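Local coordinates for protein serine protease (Arthrobacter nicotinovorans, PDB 3WY8) that probably hydrolyses peptide bonds in proteins, keratin among them, as a trypsin-like serine protease of which this chain is the C-terminal catalytic part, at residues 9-14 with 26-31; 35-40 with 93-98; 122-127 with 145-150; 173-178 with 185-190. All coordinates share one frame; numbering follows the deposited sequence.

Interaction 1: 9-14 with 26-31; sequences KHIGKI and SGNSVT
His10 ND1 donates a nearly straight hydrogen bond to Asn28 OD1, 2.7 Å long with an angle of 171° at the hydrogen. The oxygen lies at the ring edge, in the imidazole plane, and offers a lone pair in its own carbonyl plane. The two side chains run side by side in the same direction, with ring and amide planes turned 66° apart. His10 reaches this place because CG sits between the backbone N and the carbonyl carbon (chi1 53°). The same OD1 rests on Ile11, 3.4 Å from its CG1, so a branched aliphatic chain packs beside the amide.

Beside this bond the backbones pair as antiparallel strands. Ser29 N bonds to His10 O at 2.8 Å, while Gly12 and Gly27 form a hydrogen-bonded pair, Gly12 N to Gly27 O at 3.0 Å and Gly27 N to Gly12 O at 2.9 Å. Glycine suits position 27 because Ile14 CD1 lies 3.8 Å from Gly27 N, where a side chain on Gly27 would collide with it. Ile14 CD1 also touches Ser26 O at 3.3 Å.

The ND2 end of Asn28 donates to Gln185 OE1 and Ser113 OG, and Pro174 and Phe176 pack on Asn28. With OD1 accepting and ND2 donating, the amide cannot flip without losing bonds at both ends, which probably fixes the polar pattern at buried Asn28, in the first hairpin (11-18 with 21-29) of the N-terminal barrel.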
loop_
_atom_site.group_PDB
_atom_site.type_symbol
_atom_site.label_atom_id
_atom_site.label_comp_id
_atom_site.label_asym_id
_atom_site.label_seq_id
_atom_site.Cartn_x
_atom_site.Cartn_y
_atom_site.Cartn_z
ATOM N N LYS A 9 -9.760 -10.591 0.943
ATOM C CA LYS A 9 -9.978 -10.639 -0.497
ATOM C C LYS A 9 -9.338 -9.471 -1.247
ATOM O O LYS A 9 -8.687 -9.671 -2.273
ATOM C CB LYS A 9 -11.483 -10.681 -0.786
ATOM C CG LYS A 9 -11.850 -11.562 -1.960
ATOM C CD LYS A 9 -13.368 -11.645 -2.163
ATOM C CE LYS A 9 -14.058 -12.409 -1.035
ATOM N NZ LYS A 9 -15.532 -12.539 -1.261
ATOM N N HIS A 10 -9.509 -8.263 -0.715
ATOM C CA HIS A 10 -9.078 -7.050 -1.407
ATOM C C HIS A 10 -7.622 -6.635 -1.136
ATOM O O HIS A 10 -7.080 -5.781 -1.839
ATOM C CB HIS A 10 -10.045 -5.882 -1.126
ATOM C CG HIS A 10 -10.283 -5.616 0.329
ATOM N ND1 HIS A 10 -9.411 -4.884 1.106
ATOM C CD2 HIS A 10 -11.304 -5.971 1.145
ATOM C CE1 HIS A 10 -9.882 -4.803 2.339
ATOM N NE2 HIS A 10 -11.034 -5.450 2.388
ATOM N N ILE A 11 -7.001 -7.246 -0.126
ATOM C CA ILE A 11 -5.604 -6.956 0.221
ATOM C C ILE A 11 -4.693 -7.983 -0.444
ATOM O O ILE A 11 -4.976 -9.184 -0.416
ATOM C CB ILE A 11 -5.359 -6.981 1.755
ATOM C CG1 ILE A 11 -6.341 -6.057 2.481
ATOM C CG2 ILE A 11 -3.900 -6.607 2.081
ATOM C CD1 ILE A 11 -6.200 -6.069 3.999
ATOM N N GLY A 12 -3.598 -7.513 -1.033
ATOM C CA GLY A 12 -2.712 -8.408 -1.766
ATOM C C GLY A 12 -1.222 -8.160 -1.620
ATOM O O GLY A 12 -0.780 -7.129 -1.106
ATOM N N LYS A 13 -0.459 -9.147 -2.075
ATOM C CA LYS A 13 0.987 -9.066 -2.157
ATOM C C LYS A 13 1.361 -8.586 -3.554
ATOM O O LYS A 13 0.705 -8.945 -4.537
ATOM C CB LYS A 13 1.587 -10.444 -1.884
ATOM C CG LYS A 13 3.107 -10.458 -1.694
ATOM C CD LYS A 13 3.578 -11.875 -1.384
ATOM C CE LYS A 13 5.100 -11.973 -1.310
ATOM N NZ LYS A 13 5.674 -11.360 -0.080
ATOM N N ILE A 14 2.412 -7.776 -3.634
ATOM C CA ILE A 14 2.899 -7.250 -4.910
ATOM C C ILE A 14 4.295 -7.786 -5.200
ATOM O O ILE A 14 5.160 -7.780 -4.321
ATOM C CB ILE A 14 2.933 -5.704 -4.904
ATOM C CG1 ILE A 14 1.516 -5.134 -4.765
ATOM C CG2 ILE A 14 3.595 -5.155 -6.169
ATOM C CD1 ILE A 14 1.483 -3.655 -4.378
ATOM N N SER A 26 3.170 -4.663 -0.630
ATOM C CA SER A 26 1.791 -5.011 -0.335
ATOM C C SER A 26 0.895 -3.916 -0.905
ATOM O O SER A 26 1.358 -2.802 -1.168
ATOM C CB SER A 26 1.594 -5.138 1.177
ATOM O OG SER A 26 2.529 -6.054 1.716
ATOM N N GLY A 27 -0.378 -4.233 -1.109
ATOM C CA GLY A 27 -1.305 -3.281 -1.699
ATOM C C GLY A 27 -2.749 -3.618 -1.403
ATOM O O GLY A 27 -3.048 -4.602 -0.718
ATOM N N ASN A 28 -3.649 -2.794 -1.933
ATOM C CA ASN A 28 -5.066 -2.929 -1.627
ATOM C C ASN A 28 -5.935 -2.487 -2.788
ATOM O O ASN A 28 -5.684 -1.441 -3.393
ATOM C CB ASN A 28 -5.395 -2.093 -0.386
ATOM C CG ASN A 28 -6.769 -2.383 0.168
ATOM O OD1 ASN A 28 -7.153 -3.541 0.341
ATOM N ND2 ASN A 28 -7.510 -1.329 0.474
ATOM N N SER A 29 -6.954 -3.290 -3.100
ATOM C CA SER A 29 -7.960 -2.905 -4.083
ATOM C C SER A 29 -8.814 -1.777 -3.498
ATOM O O SER A 29 -9.450 -1.945 -2.455
ATOM C CB SER A 29 -8.829 -4.104 -4.469
ATOM O OG SER A 29 -9.866 -3.717 -5.363
ATOM N N VAL A 30 -8.801 -0.622 -4.161
ATOM C CA VAL A 30 -9.553 0.545 -3.679
ATOM C C VAL A 30 -10.655 0.923 -4.656
ATOM O O VAL A 30 -10.512 0.747 -5.868
ATOM C CB VAL A 30 -8.649 1.772 -3.373
ATOM C CG1 VAL A 30 -7.757 1.488 -2.165
ATOM C CG2 VAL A 30 -7.805 2.181 -4.586
ATOM N N THR A 31 -11.759 1.431 -4.117
ATOM C CA THR A 31 -12.912 1.772 -4.943
ATOM C C THR A 31 -12.510 2.826 -5.968
ATOM O O THR A 31 -11.798 3.771 -5.648
ATOM C CB THR A 31 -14.092 2.258 -4.089
ATOM O OG1 THR A 31 -14.362 1.291 -3.062
ATOM C CG2 THR A 31 -15.335 2.435 -4.942
#

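Interaction 2: 35-40 with 93-98; sequences KSTVST and TAFAVM
Phe95 leans across the neighbouring strand onto Thr37, Val38 and Ser39. Its CB lies 3.9 Å from Thr37 CG2 and slightly nearer Val38 O. The first torsion (chi1 -58°) sets CG beside the backbone N, and the ring slants back toward Ser39: CD1 comes up to Ser39 CA, and CE1 lies 3.7 Å from Ser39 CB. Helix 207-218 packs on this ring too, with Ile209, Thr212 and Ala216 against it and Tyr213 meeting it edge-to-face. An alanine here would probably open a gap between the strand and that helix and leave the Tyr213 ring without its aromatic partner.

Serine is small enough to sit close beside the ring at Ser39, and its OG bonds to Asn28 O and Gln185 OE1. On the other face of the sheet Val38 CG2 packs 3.7 Å from Met98 CG, the two side chains crossing at about a right angle. The ladder between the strands is regular: Val38 N bonds to Ala96 O at 2.8 Å, Ala96 N returns to Val38 O at 2.8 Å, and Thr40 and Ala94 exchange a second pair. At the far end a water donates to both Ser36 OG and Met98 O; Ser36 OG is also bonded to Asn34 O.

Antiparallel strands 37-40 and 94-98 are adjacent staves of the closed six-stranded N-terminal barrel of the chymotrypsin fold, and they lead to His43 and from Asp92, probable members of the Ser-His-Asp triad.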
loop_
_atom_site.group_PDB
_atom_site.type_symbol
_atom_site.label_atom_id
_atom_site.label_comp_id
_atom_site.label_asym_id
_atom_site.label_seq_id
_atom_site.Cartn_x
_atom_site.Cartn_y
_atom_site.Cartn_z
ATOM N N LYS A 35 -12.745 0.240 -11.619
ATOM C CA LYS A 35 -12.809 -1.055 -10.921
ATOM C C LYS A 35 -11.497 -1.843 -10.979
ATOM O O LYS A 35 -11.497 -3.080 -10.892
ATOM C CB LYS A 35 -13.963 -1.908 -11.456
ATOM C CG LYS A 35 -15.346 -1.351 -11.147
ATOM C CD LYS A 35 -16.412 -2.251 -11.736
ATOM C CE LYS A 35 -17.801 -1.794 -11.344
ATOM N NZ LYS A 35 -18.800 -2.862 -11.607
ATOM N N SER A 36 -10.388 -1.118 -11.104
ATOM C CA SER A 36 -9.090 -1.720 -11.399
ATOM C C SER A 36 -7.940 -1.114 -10.600
ATOM O O SER A 36 -6.769 -1.410 -10.872
ATOM C CB SER A 36 -8.784 -1.566 -12.893
ATOM O OG SER A 36 -9.747 -2.238 -13.680
ATOM N N THR A 37 -8.265 -0.273 -9.622
ATOM C CA THR A 37 -7.244 0.522 -8.938
ATOM C C THR A 37 -6.744 -0.136 -7.656
ATOM O O THR A 37 -7.531 -0.651 -6.858
ATOM C CB THR A 37 -7.735 1.969 -8.682
ATOM O OG1 THR A 37 -8.147 2.545 -9.927
ATOM C CG2 THR A 37 -6.629 2.842 -8.085
ATOM N N VAL A 38 -5.421 -0.111 -7.495
ATOM C CA VAL A 38 -4.728 -0.696 -6.348
ATOM C C VAL A 38 -3.888 0.385 -5.686
ATOM O O VAL A 38 -3.081 1.045 -6.341
ATOM C CB VAL A 38 -3.813 -1.878 -6.778
ATOM C CG1 VAL A 38 -2.902 -2.323 -5.624
ATOM C CG2 VAL A 38 -4.652 -3.050 -7.274
ATOM N N SER A 39 -4.077 0.571 -4.383
ATOM C CA SER A 39 -3.267 1.516 -3.629
ATOM C C SER A 39 -1.997 0.839 -3.112
ATOM O O SER A 39 -2.012 -0.339 -2.752
ATOM C CB SER A 39 -4.061 2.055 -2.450
ATOM O OG SER A 39 -4.391 0.987 -1.584
ATOM N N THR A 40 -0.910 1.602 -3.067
ATOM C CA THR A 40 0.378 1.111 -2.571
ATOM C C THR A 40 1.281 2.308 -2.248
ATOM O O THR A 40 0.818 3.450 -2.283
ATOM C CB THR A 40 1.031 0.094 -3.565
ATOM O OG1 THR A 40 2.134 -0.574 -2.937
ATOM C CG2 THR A 40 1.493 0.771 -4.862
ATOM N N THR A 93 2.873 7.649 -1.736
ATOM C CA THR A 93 1.706 6.835 -2.040
ATOM C C THR A 93 1.517 6.880 -3.542
ATOM O O THR A 93 1.804 7.894 -4.180
ATOM C CB THR A 93 0.430 7.340 -1.325
ATOM O OG1 THR A 93 0.588 7.196 0.091
ATOM C CG2 THR A 93 -0.804 6.546 -1.752
ATOM N N ALA A 94 1.053 5.770 -4.100
ATOM C CA ALA A 94 0.789 5.687 -5.523
ATOM C C ALA A 94 -0.322 4.687 -5.798
ATOM O O ALA A 94 -0.729 3.930 -4.916
ATOM C CB ALA A 94 2.060 5.310 -6.272
ATOM N N PHE A 95 -0.829 4.709 -7.026
ATOM C CA PHE A 95 -1.940 3.864 -7.399
ATOM C C PHE A 95 -1.637 3.179 -8.713
ATOM O O PHE A 95 -1.205 3.809 -9.677
ATOM C CB PHE A 95 -3.240 4.672 -7.482
ATOM C CG PHE A 95 -3.588 5.359 -6.198
ATOM C CD1 PHE A 95 -4.378 4.725 -5.246
ATOM C CD2 PHE A 95 -3.083 6.628 -5.917
ATOM C CE1 PHE A 95 -4.684 5.352 -4.038
ATOM C CE2 PHE A 95 -3.375 7.263 -4.708
ATOM C CZ PHE A 95 -4.181 6.625 -3.770
ATOM N N ALA A 96 -1.832 1.870 -8.722
ATOM C CA ALA A 96 -1.649 1.093 -9.927
ATOM C C ALA A 96 -3.022 0.792 -10.511
ATOM O O ALA A 96 -3.981 0.563 -9.772
ATOM C CB ALA A 96 -0.902 -0.181 -9.601
ATOM N N VAL A 97 -3.118 0.805 -11.839
ATOM C CA VAL A 97 -4.351 0.425 -12.525
ATOM C C VAL A 97 -4.107 -0.887 -13.260
ATOM O O VAL A 97 -3.192 -0.989 -14.077
ATOM C CB VAL A 97 -4.849 1.524 -13.487
ATOM C CG1 VAL A 97 -6.118 1.075 -14.211
ATOM C CG2 VAL A 97 -5.117 2.799 -12.713
ATOM N N MET A 98 -4.921 -1.888 -12.940
ATOM C CA MET A 98 -4.666 -3.259 -13.374
ATOM C C MET A 98 -5.375 -3.584 -14.678
ATOM O O MET A 98 -6.482 -3.101 -14.929
ATOM C CB MET A 98 -5.102 -4.251 -12.285
ATOM C CG MET A 98 -4.543 -3.969 -10.888
ATOM S SD MET A 98 -2.731 -3.975 -10.796
ATOM C CE MET A 98 -2.322 -2.290 -11.030
HETATM O O HOH W 1 -8.328 -2.040 -16.410
#

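Interaction 3: 122-127 with 145-150; sequences GLSYKS and SGTATN
Tyr125 and Gly146 form the central hydrogen-bonded pair of two antiparallel strands, 124-129 and 142-150, in the C-terminal beta barrel of this trypsin-like fold. Tyr125 N bonds to Gly146 O at 2.9 Å, and Gly146 N returns to Tyr125 O at 3.1 Å. One step further out, Ala148 N donates to Leu123 O at 2.9 Å. Gly146 is almost fully extended and adds no bulk beside the tyrosine.

Side chains meet on both faces. Next to Tyr125, the methyl of Ala148 stands at the ring edge, near the ring plane, with CB 3.7 Å from Tyr125 CE2. The first torsion of Tyr125 (chi1 -68°) puts CG beside its backbone N, which brings the CD2-CE2 edge of the ring up to that methyl. Alanine is apt here, since its CB is also only 3.3 Å from Leu123 O. On the other face Ser124 OG and Thr147 OG1 share a hydrogen bond of 3.2 Å, a pairing of hydroxyls well suited to exposed positions.

The second shell holds these groups in place. Tyr125 OH is bonded to Asn186 OD1, and its ring meets that of Trp175 at about 60°. Lys126 sends its chain away from the partner strand to a salt bridge with Glu5, while Ser145 OG binds the amino group of Val1. Just before the paired residues, Cys144 is tied by a disulfide to Cys164. At the open end, Gly122 has a positive phi of 93° that a side chain would tolerate poorly, and its CA directs a C-H toward Ala148 O at 3.4 Å.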
loop_
_atom_site.group_PDB
_atom_site.type_symbol
_atom_site.label_atom_id
_atom_site.label_comp_id
_atom_site.label_asym_id
_atom_site.label_seq_id
_atom_site.Cartn_x
_atom_site.Cartn_y
_atom_site.Cartn_z
ATOM N N GLY A 122 -4.086 11.912 13.811
ATOM C CA GLY A 122 -4.205 11.291 15.128
ATOM C C GLY A 122 -5.330 10.284 15.270
ATOM O O GLY A 122 -5.728 9.948 16.388
ATOM N N LEU A 123 -5.840 9.787 14.143
ATOM C CA LEU A 123 -6.843 8.726 14.164
ATOM C C LEU A 123 -6.228 7.385 14.567
ATOM O O LEU A 123 -5.003 7.232 14.575
ATOM C CB LEU A 123 -7.529 8.595 12.798
ATOM C CG LEU A 123 -8.383 9.777 12.316
ATOM C CD1 LEU A 123 -8.830 9.544 10.879
ATOM C CD2 LEU A 123 -9.582 10.006 13.227
ATOM N N SER A 124 -7.085 6.430 14.920
ATOM C CA SER A 124 -6.648 5.062 15.200
ATOM C C SER A 124 -6.764 4.220 13.937
ATOM O O SER A 124 -7.687 4.410 13.142
ATOM C CB SER A 124 -7.467 4.459 16.338
ATOM O OG SER A 124 -7.178 5.140 17.546
ATOM N N TYR A 125 -5.826 3.290 13.764
ATOM C CA TYR A 125 -5.710 2.528 12.526
ATOM C C TYR A 125 -5.440 1.053 12.760
ATOM O O TYR A 125 -4.917 0.663 13.803
ATOM C CB TYR A 125 -4.546 3.061 11.684
ATOM C CG TYR A 125 -4.758 4.438 11.115
ATOM C CD1 TYR A 125 -5.419 4.607 9.903
ATOM C CD2 TYR A 125 -4.279 5.568 11.778
ATOM C CE1 TYR A 125 -5.611 5.876 9.366
ATOM C CE2 TYR A 125 -4.468 6.840 11.254
ATOM C CZ TYR A 125 -5.131 6.981 10.045
ATOM O OH TYR A 125 -5.317 8.233 9.522
ATOM N N LYS A 126 -5.798 0.246 11.769
ATOM C CA LYS A 126 -5.281 -1.109 11.652
ATOM C C LYS A 126 -4.616 -1.220 10.281
ATOM O O LYS A 126 -5.250 -0.968 9.258
ATOM C CB LYS A 126 -6.390 -2.150 11.825
ATOM C CG LYS A 126 -5.862 -3.592 11.895
ATOM C CD LYS A 126 -6.964 -4.589 12.229
ATOM C CE LYS A 126 -6.402 -6.000 12.319
ATOM N NZ LYS A 126 -7.397 -7.011 12.789
ATOM N N SER A 127 -3.329 -1.558 10.284
ATOM C CA SER A 127 -2.532 -1.660 9.064
ATOM C C SER A 127 -2.245 -3.114 8.729
ATOM O O SER A 127 -2.003 -3.923 9.618
ATOM C CB SER A 127 -1.216 -0.899 9.223
ATOM O OG SER A 127 -0.267 -1.293 8.236
ATOM N N SER A 145 -1.802 -2.414 14.774
ATOM C CA SER A 145 -2.834 -1.435 15.094
ATOM C C SER A 145 -2.374 -0.457 16.168
ATOM O O SER A 145 -1.526 -0.783 17.005
ATOM C CB SER A 145 -4.135 -2.127 15.511
ATOM O OG SER A 145 -3.982 -2.781 16.759
ATOM N N GLY A 146 -2.931 0.747 16.128
ATOM C CA GLY A 146 -2.679 1.732 17.171
ATOM C C GLY A 146 -3.162 3.118 16.813
ATOM O O GLY A 146 -3.795 3.325 15.773
ATOM N N THR A 147 -2.860 4.067 17.691
ATOM C CA THR A 147 -3.214 5.463 17.484
ATOM C C THR A 147 -2.053 6.154 16.785
ATOM O O THR A 147 -0.898 6.027 17.204
ATOM C CB THR A 147 -3.539 6.156 18.827
ATOM O OG1 THR A 147 -4.663 5.506 19.435
ATOM C CG2 THR A 147 -3.854 7.642 18.627
ATOM N N ALA A 148 -2.366 6.875 15.714
ATOM C CA ALA A 148 -1.353 7.608 14.964
ATOM C C ALA A 148 -0.804 8.789 15.757
ATOM O O ALA A 148 -1.562 9.553 16.357
ATOM C CB ALA A 148 -1.918 8.079 13.628
ATOM N N THR A 149 0.521 8.916 15.759
ATOM C CA THR A 149 1.202 10.091 16.301
ATOM C C THR A 149 2.219 10.601 15.285
ATOM O O THR A 149 2.555 9.905 14.328
ATOM C CB THR A 149 1.910 9.794 17.649
ATOM O OG1 THR A 149 2.810 8.688 17.493
ATOM C CG2 THR A 149 0.883 9.478 18.743
ATOM N N ASN A 150 2.700 11.822 15.484
ATOM C CA ASN A 150 3.684 12.401 14.580
ATOM C C ASN A 150 5.049 11.734 14.684
ATOM O O ASN A 150 5.357 11.076 15.685
ATOM C CB ASN A 150 3.801 13.909 14.819
ATOM C CG ASN A 150 2.511 14.639 14.524
ATOM O OD1 ASN A 150 1.725 14.216 13.674
ATOM N ND2 ASN A 150 2.276 15.739 15.234
#

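Interaction 4: 173-178 with 185-190; sequences GPWFIG and QNSVNS
The indole of Trp175 has Ser187 on one face, with CB 3.4 Å above the plane and offset toward the rim, and Asn189 at the edge. There NE1 donates to Asn189 OD1 at 2.8 Å, a bent bond (140° at the hydrogen) that reaches the oxygen from above its carbonyl plane. Ser127 OG is also bonded to this OD1. An alanine here would probably leave Asn189 OD1 without its indole donor and open a gap beside Ser187 and Tyr125.

Ser187 O is gripped by two donors, Trp175 N at 2.9 Å and Gln185 NE2 at 3.0 Å, from opposite faces of its plane. Extended Gln185 lays its amide along Pro174, NE2 3.5 Å from Pro174 CB, while OE1 bonds to Ser39 OG and Asn28 ND2. Gly173 suits its place because a side chain would strike the Asn189 amide.

Pairing slips by one residue at Asn186, a beta bulge in which Asn186 N bonds to Trp175 O and buried Ser187 N has no partner. This is a hairpin of the C-terminal barrel; beyond it Ser190 OG bonds to Asp92, the probable triad aspartate, consistent with the serine that does so in trypsin-like proteases.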
loop_
_atom_site.group_PDB
_atom_site.type_symbol
_atom_site.label_atom_id
_atom_site.label_comp_id
_atom_site.label_asym_id
_atom_site.label_seq_id
_atom_site.Cartn_x
_atom_site.Cartn_y
_atom_site.Cartn_z
ATOM N N GLY A 173 1.229 -1.589 2.130
ATOM C CA GLY A 173 0.045 -2.199 2.741
ATOM C C GLY A 173 -0.899 -1.159 3.320
ATOM O O GLY A 173 -0.454 -0.112 3.787
ATOM N N PRO A 174 -2.212 -1.446 3.311
ATOM C CA PRO A 174 -3.191 -0.414 3.655
ATOM C C PRO A 174 -3.326 -0.111 5.150
ATOM O O PRO A 174 -3.268 -1.020 5.979
ATOM C CB PRO A 174 -4.499 -0.987 3.110
ATOM C CG PRO A 174 -4.313 -2.484 3.186
ATOM C CD PRO A 174 -2.853 -2.705 2.877
ATOM N N TRP A 175 -3.510 1.170 5.465
ATOM C CA TRP A 175 -3.944 1.609 6.787
ATOM C C TRP A 175 -5.438 1.872 6.720
ATOM O O TRP A 175 -5.882 2.721 5.941
ATOM C CB TRP A 175 -3.263 2.927 7.172
ATOM C CG TRP A 175 -1.832 2.835 7.581
ATOM C CD1 TRP A 175 -0.883 1.981 7.097
ATOM C CD2 TRP A 175 -1.170 3.670 8.537
ATOM N NE1 TRP A 175 0.325 2.219 7.709
ATOM C CE2 TRP A 175 0.177 3.252 8.596
ATOM C CE3 TRP A 175 -1.588 4.731 9.353
ATOM C CZ2 TRP A 175 1.112 3.852 9.448
ATOM C CZ3 TRP A 175 -0.660 5.331 10.200
ATOM C CH2 TRP A 175 0.675 4.891 10.238
ATOM N N PHE A 176 -6.209 1.161 7.538
ATOM C CA PHE A 176 -7.647 1.418 7.627
ATOM C C PHE A 176 -7.954 2.186 8.895
ATOM O O PHE A 176 -7.460 1.831 9.967
ATOM C CB PHE A 176 -8.445 0.110 7.614
ATOM C CG PHE A 176 -8.238 -0.712 6.375
ATOM C CD1 PHE A 176 -8.889 -0.384 5.194
ATOM C CD2 PHE A 176 -7.385 -1.812 6.392
ATOM C CE1 PHE A 176 -8.692 -1.142 4.034
ATOM C CE2 PHE A 176 -7.184 -2.572 5.245
ATOM C CZ PHE A 176 -7.833 -2.239 4.064
ATOM N N ILE A 177 -8.750 3.248 8.777
ATOM C CA ILE A 177 -9.231 3.962 9.965
ATOM C C ILE A 177 -10.084 2.996 10.776
ATOM O O ILE A 177 -10.985 2.360 10.233
ATOM C CB ILE A 177 -10.085 5.198 9.612
ATOM C CG1 ILE A 177 -9.282 6.188 8.763
ATOM C CG2 ILE A 177 -10.598 5.873 10.892
ATOM C CD1 ILE A 177 -10.141 7.263 8.086
ATOM N N GLY A 178 -9.792 2.885 12.069
ATOM C CA GLY A 178 -10.547 1.986 12.938
ATOM C C GLY A 178 -9.811 0.695 13.223
ATOM O O GLY A 178 -8.580 0.684 13.313
ATOM N N GLN A 185 -9.653 3.096 3.761
ATOM C CA GLN A 185 -8.203 3.273 3.706
ATOM C C GLN A 185 -7.834 4.754 3.777
ATOM O O GLN A 185 -8.468 5.585 3.131
ATOM C CB GLN A 185 -7.604 2.638 2.452
ATOM C CG GLN A 185 -6.073 2.765 2.421
ATOM C CD GLN A 185 -5.401 1.944 1.336
ATOM O OE1 GLN A 185 -6.055 1.281 0.532
ATOM N NE2 GLN A 185 -4.070 1.990 1.316
ATOM N N ASN A 186 -6.803 5.075 4.553
ATOM C CA ASN A 186 -6.409 6.467 4.754
ATOM C C ASN A 186 -4.890 6.680 4.846
ATOM O O ASN A 186 -4.436 7.789 5.110
ATOM C CB ASN A 186 -7.146 7.039 5.977
ATOM C CG ASN A 186 -6.875 8.521 6.210
ATOM O OD1 ASN A 186 -6.461 8.908 7.303
ATOM N ND2 ASN A 186 -7.108 9.354 5.190
ATOM N N SER A 187 -4.117 5.611 4.626
ATOM C CA SER A 187 -2.659 5.700 4.447
ATOM C C SER A 187 -2.104 4.367 3.946
ATOM O O SER A 187 -2.868 3.432 3.685
ATOM C CB SER A 187 -1.950 6.138 5.738
ATOM O OG SER A 187 -0.598 6.487 5.472
ATOM N N VAL A 188 -0.781 4.301 3.792
ATOM C CA VAL A 188 -0.067 3.066 3.454
ATOM C C VAL A 188 1.182 2.940 4.319
ATOM O O VAL A 188 1.698 3.937 4.814
ATOM C CB VAL A 188 0.367 3.013 1.962
ATOM C CG1 VAL A 188 -0.843 2.934 1.042
ATOM C CG2 VAL A 188 1.252 4.209 1.598
ATOM N N ASN A 189 1.666 1.714 4.503
ATOM C CA ASN A 189 2.979 1.499 5.111
ATOM C C ASN A 189 4.083 2.100 4.238
ATOM O O ASN A 189 4.203 1.757 3.060
ATOM C CB ASN A 189 3.239 0.004 5.305
ATOM C CG ASN A 189 2.224 -0.654 6.216
ATOM O OD1 ASN A 189 1.815 -0.084 7.228
ATOM N ND2 ASN A 189 1.821 -1.874 5.867
ATOM N N SER A 190 4.885 2.997 4.810
ATOM C CA SER A 190 5.913 3.693 4.029
ATOM C C SER A 190 7.342 3.478 4.525
ATOM O O SER A 190 8.221 3.076 3.753
ATOM C CB SER A 190 5.602 5.194 3.947
ATOM O OG SER A 190 6.688 5.904 3.366
#

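Overall arrangement
From the N terminus, interaction 1 closes a short loop as the first hairpin of the N-terminal barrel. Interaction 2 then joins the barrel strand next to that hairpin, 37-40, to 94-98 across a span of 52 residues. Interaction 3 pairs strands of the second barrel with 17 residues between its segments, and interaction 4 closes a tight hairpin in the same sheet, with six. All four follow in series; none nests in or crosses another. Interactions 1 and 2 share neighbouring strands, as do 3 and 4. Interaction 4 bridges the barrels, since Gln185 touches both 26-31 and 35-40, whereas interaction 3 touches only interaction 4 and lies far from interaction 2, their centres about 23 Å apart.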